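Local coordinates for protein probable endonuclease 4 (Thermotoga maritima, PDB 4HNO) that probably cleaves phosphodiester bonds at apurinic or apyrimidinic sites in DNA during repair, using a cluster of bound metal ions, at residues A[69-81]-A[90-102]. Numbering follows the deposited sequence. Where two conformers were deposited one is given.
Sequences AFCHSGYLINLAS and SVELLKKEVEICR. With ZN (zinc ion), chain B.
The carboxylate of Glu97, on helix 84-104, grips the loop that follows strand 69-72 with both of its oxygens, a compact example of one buried acid fixing the exit of a barrel strand. The hydroxyl of Ser73 donates to the syn lone pair of OE2, OG to OE2 being 2.6 Å, and the backbone N of Gly74 reaches OE1 from the syn side at 2.8 Å, about 17° out of the carboxylate plane. With CG anti to its own carbonyl carbon (chi1 -69°) and the chain extended beyond, Glu97 spans the gap to the loop. OE1 also accepts from His37, so neighbouring donors probably help to keep the buried group ionised. Farther along the loop, Asn78 N points almost straight (173°) at Ser90 OG, 2.9 Å away; that hydroxyl is also bonded to Ile86 O within the helix.

Apolar packing fills in between these polar ties. Ile77 meets Leu93 obliquely, its CD1 lying 3.9 Å from Leu93 CG; the Ile77 and Glu97 side chains approach head-on, and the same CD1 methyl lies over one face of the carboxylate. Leu79 forks over the helix, CD2 touching Val91 CG2 at 3.7 Å and CD1 meeting Leu94 CD2 at 3.8 Å, both roughly at right angles. On the strand itself, Cys71 CB rests 3.7 Å from Cys101 SG.

His72, directed away from the helix, binds zinc through NE2, with His112, Glu147 and a water completing the site. Its ND1 donates in the ring plane to the backbone O of Ser73 at 2.8 Å; this bond and the zinc on NE2 together fix the ring's rotation. Glu97, which holds the Ser73 hydroxyl and the next backbone N, probably helps as a second-shell residue to position that carbonyl. Strand, loop and helix open a beta-alpha-beta unit of the TIM barrel, with the zinc ligand at the strand's C-terminal end, where TIM-barrel enzymes carry their active sites.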
loop_
_atom_site.group_PDB
_atom_site.type_symbol
_atom_site.label_atom_id
_atom_site.label_comp_id
_atom_site.label_asym_id
_atom_site.label_seq_id
_atom_site.Cartn_x
_atom_site.Cartn_y
_atom_site.Cartn_z
ATOM N N ALA A 69 -3.613 5.336 8.789
ATOM C CA ALA A 69 -2.263 5.847 8.642
ATOM C C ALA A 69 -1.334 4.672 8.368
ATOM O O ALA A 69 -1.328 3.690 9.112
ATOM C CB ALA A 69 -1.836 6.589 9.911
ATOM N N PHE A 70 -0.553 4.780 7.304
ATOM C CA PHE A 70 0.232 3.664 6.816
ATOM C C PHE A 70 1.647 4.111 6.482
ATOM O O PHE A 70 1.839 5.218 5.978
ATOM C CB PHE A 70 -0.401 3.105 5.507
ATOM C CG PHE A 70 -1.843 2.748 5.646
ATOM C CD1 PHE A 70 -2.829 3.698 5.442
ATOM C CD2 PHE A 70 -2.232 1.457 5.993
ATOM C CE1 PHE A 70 -4.156 3.378 5.543
ATOM C CE2 PHE A 70 -3.554 1.128 6.107
ATOM C CZ PHE A 70 -4.522 2.104 5.875
ATOM N N CYS A 71 2.618 3.224 6.661
ATOM C CA CYS A 71 3.928 3.414 6.081
ATOM C C CYS A 71 4.089 2.505 4.870
ATOM O O CYS A 71 3.565 1.394 4.848
ATOM C CB CYS A 71 5.067 3.125 7.054
ATOM S SG CYS A 71 5.481 4.465 8.188
ATOM N N HIS A 72 4.809 2.982 3.869
ATOM C CA HIS A 72 5.269 2.167 2.740
ATOM C C HIS A 72 6.760 1.927 2.922
ATOM O O HIS A 72 7.515 2.844 3.173
ATOM C CB HIS A 72 5.031 2.880 1.407
ATOM C CG HIS A 72 5.063 1.981 0.202
ATOM N ND1 HIS A 72 6.157 1.238 -0.175
ATOM C CD2 HIS A 72 4.107 1.727 -0.724
ATOM C CE1 HIS A 72 5.859 0.556 -1.279
ATOM N NE2 HIS A 72 4.619 0.838 -1.641
ATOM N N SER A 73 7.167 0.672 2.800
ATOM C CA SER A 73 8.533 0.234 2.950
ATOM C C SER A 73 9.360 0.768 1.807
ATOM O O SER A 73 8.848 1.062 0.724
ATOM C CB SER A 73 8.516 -1.296 2.986
ATOM O OG SER A 73 9.771 -1.898 3.059
ATOM N N GLY A 74 10.653 0.893 2.042
ATOM C CA GLY A 74 11.557 1.448 1.063
ATOM C C GLY A 74 11.786 0.576 -0.145
ATOM O O GLY A 74 11.742 -0.658 -0.093
ATOM N N TYR A 75 12.143 1.297 -1.207
ATOM C CA TYR A 75 12.357 0.787 -2.558
ATOM C C TYR A 75 13.447 -0.287 -2.717
ATOM O O TYR A 75 13.429 -1.059 -3.672
ATOM C CB TYR A 75 12.582 1.985 -3.516
ATOM C CG TYR A 75 13.912 2.742 -3.495
ATOM C CD1 TYR A 75 14.733 2.732 -4.617
ATOM C CD2 TYR A 75 14.316 3.528 -2.405
ATOM C CE1 TYR A 75 15.928 3.435 -4.655
ATOM C CE2 TYR A 75 15.525 4.239 -2.437
ATOM C CZ TYR A 75 16.321 4.183 -3.563
ATOM O OH TYR A 75 17.507 4.884 -3.608
ATOM N N LEU A 76 14.370 -0.337 -1.769
ATOM C CA LEU A 76 15.541 -1.246 -1.806
ATOM C C LEU A 76 15.257 -2.650 -1.296
ATOM O O LEU A 76 15.921 -3.602 -1.680
ATOM C CB LEU A 76 16.680 -0.691 -0.922
ATOM C CG LEU A 76 17.235 0.699 -1.163
ATOM C CD1 LEU A 76 18.562 0.814 -0.434
ATOM C CD2 LEU A 76 17.369 0.952 -2.636
ATOM N N ILE A 77 14.350 -2.759 -0.341
ATOM C CA ILE A 77 14.133 -4.029 0.322
ATOM C C ILE A 77 13.565 -5.044 -0.666
ATOM O O ILE A 77 12.616 -4.756 -1.394
ATOM C CB ILE A 77 13.206 -3.807 1.508
ATOM C CG1 ILE A 77 13.954 -3.042 2.612
ATOM C CG2 ILE A 77 12.599 -5.118 2.018
ATOM C CD1 ILE A 77 13.033 -2.431 3.635
ATOM N N ASN A 78 14.173 -6.216 -0.702
ATOM C CA ASN A 78 13.738 -7.271 -1.604
ATOM C C ASN A 78 13.963 -8.619 -0.944
ATOM O O ASN A 78 15.016 -9.237 -1.081
ATOM C CB ASN A 78 14.474 -7.197 -2.929
ATOM C CG ASN A 78 14.007 -8.263 -3.877
ATOM O OD1 ASN A 78 13.042 -8.978 -3.597
ATOM N ND2 ASN A 78 14.703 -8.419 -4.998
ATOM N N LEU A 79 12.936 -9.058 -0.227
ATOM C CA LEU A 79 12.986 -10.327 0.492
ATOM C C LEU A 79 12.954 -11.552 -0.422
ATOM O O LEU A 79 13.130 -12.661 0.062
ATOM C CB LEU A 79 11.829 -10.437 1.480
ATOM C CG LEU A 79 11.788 -9.415 2.615
ATOM C CD1 LEU A 79 10.526 -9.674 3.451
ATOM C CD2 LEU A 79 13.033 -9.460 3.472
ATOM N N ALA A 80 12.732 -11.352 -1.726
ATOM C CA ALA A 80 12.826 -12.456 -2.675
ATOM C C ALA A 80 14.183 -12.530 -3.349
ATOM O O ALA A 80 14.408 -13.430 -4.153
ATOM C CB ALA A 80 11.741 -12.372 -3.734
ATOM N N SER A 81 15.093 -11.619 -3.048
ATOM C CA SER A 81 16.343 -11.577 -3.781
ATOM C C SER A 81 17.078 -12.893 -3.671
ATOM O O SER A 81 17.220 -13.441 -2.579
ATOM C CB SER A 81 17.252 -10.495 -3.233
ATOM O OG SER A 81 18.490 -10.529 -3.920
ATOM N N SER A 90 18.080 -6.549 3.508
ATOM C CA SER A 90 16.651 -6.274 3.409
ATOM C C SER A 90 15.926 -6.661 4.690
ATOM O O SER A 90 15.082 -5.900 5.179
ATOM C CB SER A 90 16.059 -7.034 2.225
ATOM O OG SER A 90 16.496 -6.503 0.990
ATOM N N VAL A 91 16.230 -7.829 5.235
ATOM C CA VAL A 91 15.619 -8.240 6.487
ATOM C C VAL A 91 15.941 -7.235 7.592
ATOM O O VAL A 91 15.061 -6.820 8.353
ATOM C CB VAL A 91 16.080 -9.657 6.870
ATOM C CG1 VAL A 91 15.759 -9.986 8.323
ATOM C CG2 VAL A 91 15.478 -10.681 5.930
ATOM N N GLU A 92 17.203 -6.827 7.691
ATOM C CA GLU A 92 17.572 -5.926 8.768
ATOM C C GLU A 92 16.950 -4.551 8.597
ATOM O O GLU A 92 16.539 -3.931 9.573
ATOM C CB GLU A 92 19.087 -5.844 8.932
ATOM C CG GLU A 92 19.704 -7.163 9.386
ATOM C CD GLU A 92 19.117 -7.699 10.682
ATOM O OE1 GLU A 92 18.958 -6.907 11.636
ATOM O OE2 GLU A 92 18.766 -8.909 10.726
ATOM N N LEU A 93 16.873 -4.057 7.368
ATOM C CA LEU A 93 16.257 -2.759 7.163
ATOM C C LEU A 93 14.749 -2.835 7.406
ATOM O O LEU A 93 14.167 -1.907 7.950
ATOM C CB LEU A 93 16.577 -2.191 5.778
ATOM C CG LEU A 93 16.041 -0.781 5.521
ATOM C CD1 LEU A 93 16.521 0.219 6.539
ATOM C CD2 LEU A 93 16.408 -0.355 4.111
ATOM N N LEU A 94 14.119 -3.948 7.030
ATOM C CA LEU A 94 12.689 -4.085 7.298
ATOM C C LEU A 94 12.415 -4.127 8.802
ATOM O O LEU A 94 11.436 -3.535 9.255
ATOM C CB LEU A 94 12.150 -5.311 6.574
ATOM C CG LEU A 94 10.634 -5.434 6.537
ATOM C CD1 LEU A 94 9.966 -4.254 5.915
ATOM C CD2 LEU A 94 10.244 -6.698 5.776
ATOM N N LYS A 95 13.274 -4.787 9.579
ATOM C CA LYS A 95 13.128 -4.738 11.031
ATOM C C LYS A 95 13.194 -3.295 11.525
ATOM O O LYS A 95 12.407 -2.887 12.377
ATOM C CB LYS A 95 14.207 -5.551 11.747
ATOM C CG LYS A 95 14.129 -7.055 11.658
ATOM C CD LYS A 95 15.365 -7.737 12.262
ATOM C CE LYS A 95 15.358 -9.219 12.066
ATOM N NZ LYS A 95 16.650 -9.803 12.493
ATOM N N LYS A 96 14.162 -2.531 11.019
ATOM C CA LYS A 96 14.261 -1.125 11.387
ATOM C C LYS A 96 13.000 -0.347 10.986
ATOM O O LYS A 96 12.505 0.458 11.757
ATOM C CB LYS A 96 15.524 -0.516 10.772
ATOM C CG LYS A 96 15.599 0.998 10.821
ATOM C CD LYS A 96 15.459 1.669 12.178
ATOM C CE LYS A 96 16.516 1.299 13.187
ATOM N NZ LYS A 96 17.873 1.657 12.703
ATOM N N GLU A 97 12.466 -0.611 9.790
ATOM C CA GLU A 97 11.237 0.076 9.405
ATOM C C GLU A 97 10.084 -0.268 10.338
ATOM O O GLU A 97 9.288 0.612 10.664
ATOM C CB GLU A 97 10.883 -0.263 7.960
ATOM C CG GLU A 97 11.844 0.317 6.954
ATOM C CD GLU A 97 11.403 0.007 5.502
ATOM O OE1 GLU A 97 11.855 0.704 4.586
ATOM O OE2 GLU A 97 10.612 -0.957 5.332
ATOM N N VAL A 98 9.984 -1.519 10.763
ATOM C CA VAL A 98 8.973 -1.876 11.757
ATOM C C VAL A 98 9.169 -1.072 13.033
ATOM O O VAL A 98 8.211 -0.575 13.618
ATOM C CB VAL A 98 8.984 -3.396 12.027
ATOM C CG1 VAL A 98 8.167 -3.731 13.272
ATOM C CG2 VAL A 98 8.462 -4.149 10.810
ATOM N N GLU A 99 10.419 -0.933 13.475
ATOM C CA GLU A 99 10.679 -0.182 14.673
ATOM C C GLU A 99 10.406 1.311 14.509
ATOM O O GLU A 99 9.975 1.958 15.471
ATOM C CB GLU A 99 12.064 -0.509 15.183
ATOM C CG GLU A 99 12.125 -1.999 15.684
ATOM C CD GLU A 99 11.116 -2.312 16.839
ATOM O OE1 GLU A 99 11.135 -1.579 17.855
ATOM O OE2 GLU A 99 10.302 -3.251 16.743
ATOM N N ILE A 100 10.626 1.866 13.324
ATOM C CA ILE A 100 10.226 3.234 13.057
ATOM C C ILE A 100 8.712 3.370 13.200
ATOM O O ILE A 100 8.214 4.294 13.853
ATOM C CB ILE A 100 10.688 3.688 11.647
ATOM C CG1 ILE A 100 12.207 3.822 11.595
ATOM C CG2 ILE A 100 9.999 4.979 11.257
ATOM C CD1 ILE A 100 12.799 3.872 10.205
ATOM N N CYS A 101 7.974 2.457 12.561
ATOM C CA CYS A 101 6.526 2.483 12.700
ATOM C C CYS A 101 6.121 2.424 14.160
ATOM O O CYS A 101 5.277 3.188 14.613
ATOM C CB CYS A 101 5.893 1.310 11.949
ATOM S SG CYS A 101 5.978 1.413 10.161
ATOM N N ARG A 102 6.718 1.495 14.899
ATOM C CA ARG A 102 6.358 1.300 16.297
ATOM C C ARG A 102 6.625 2.582 17.093
ATOM O O ARG A 102 5.827 2.949 17.942
ATOM C CB ARG A 102 7.135 0.086 16.839
ATOM C CG ARG A 102 6.869 -0.345 18.260
ATOM C CD ARG A 102 5.594 -1.162 18.517
ATOM N NE ARG A 102 4.407 -0.332 18.406
ATOM C CZ ARG A 102 3.977 0.477 19.367
ATOM N NH1 ARG A 102 2.883 1.196 19.150
ATOM N NH2 ARG A 102 4.606 0.585 20.543
HETATM ZN ZN ZN B . 3.709 0.053 -3.304
HETATM O O HOH W 1 2.806 1.307 -4.442
#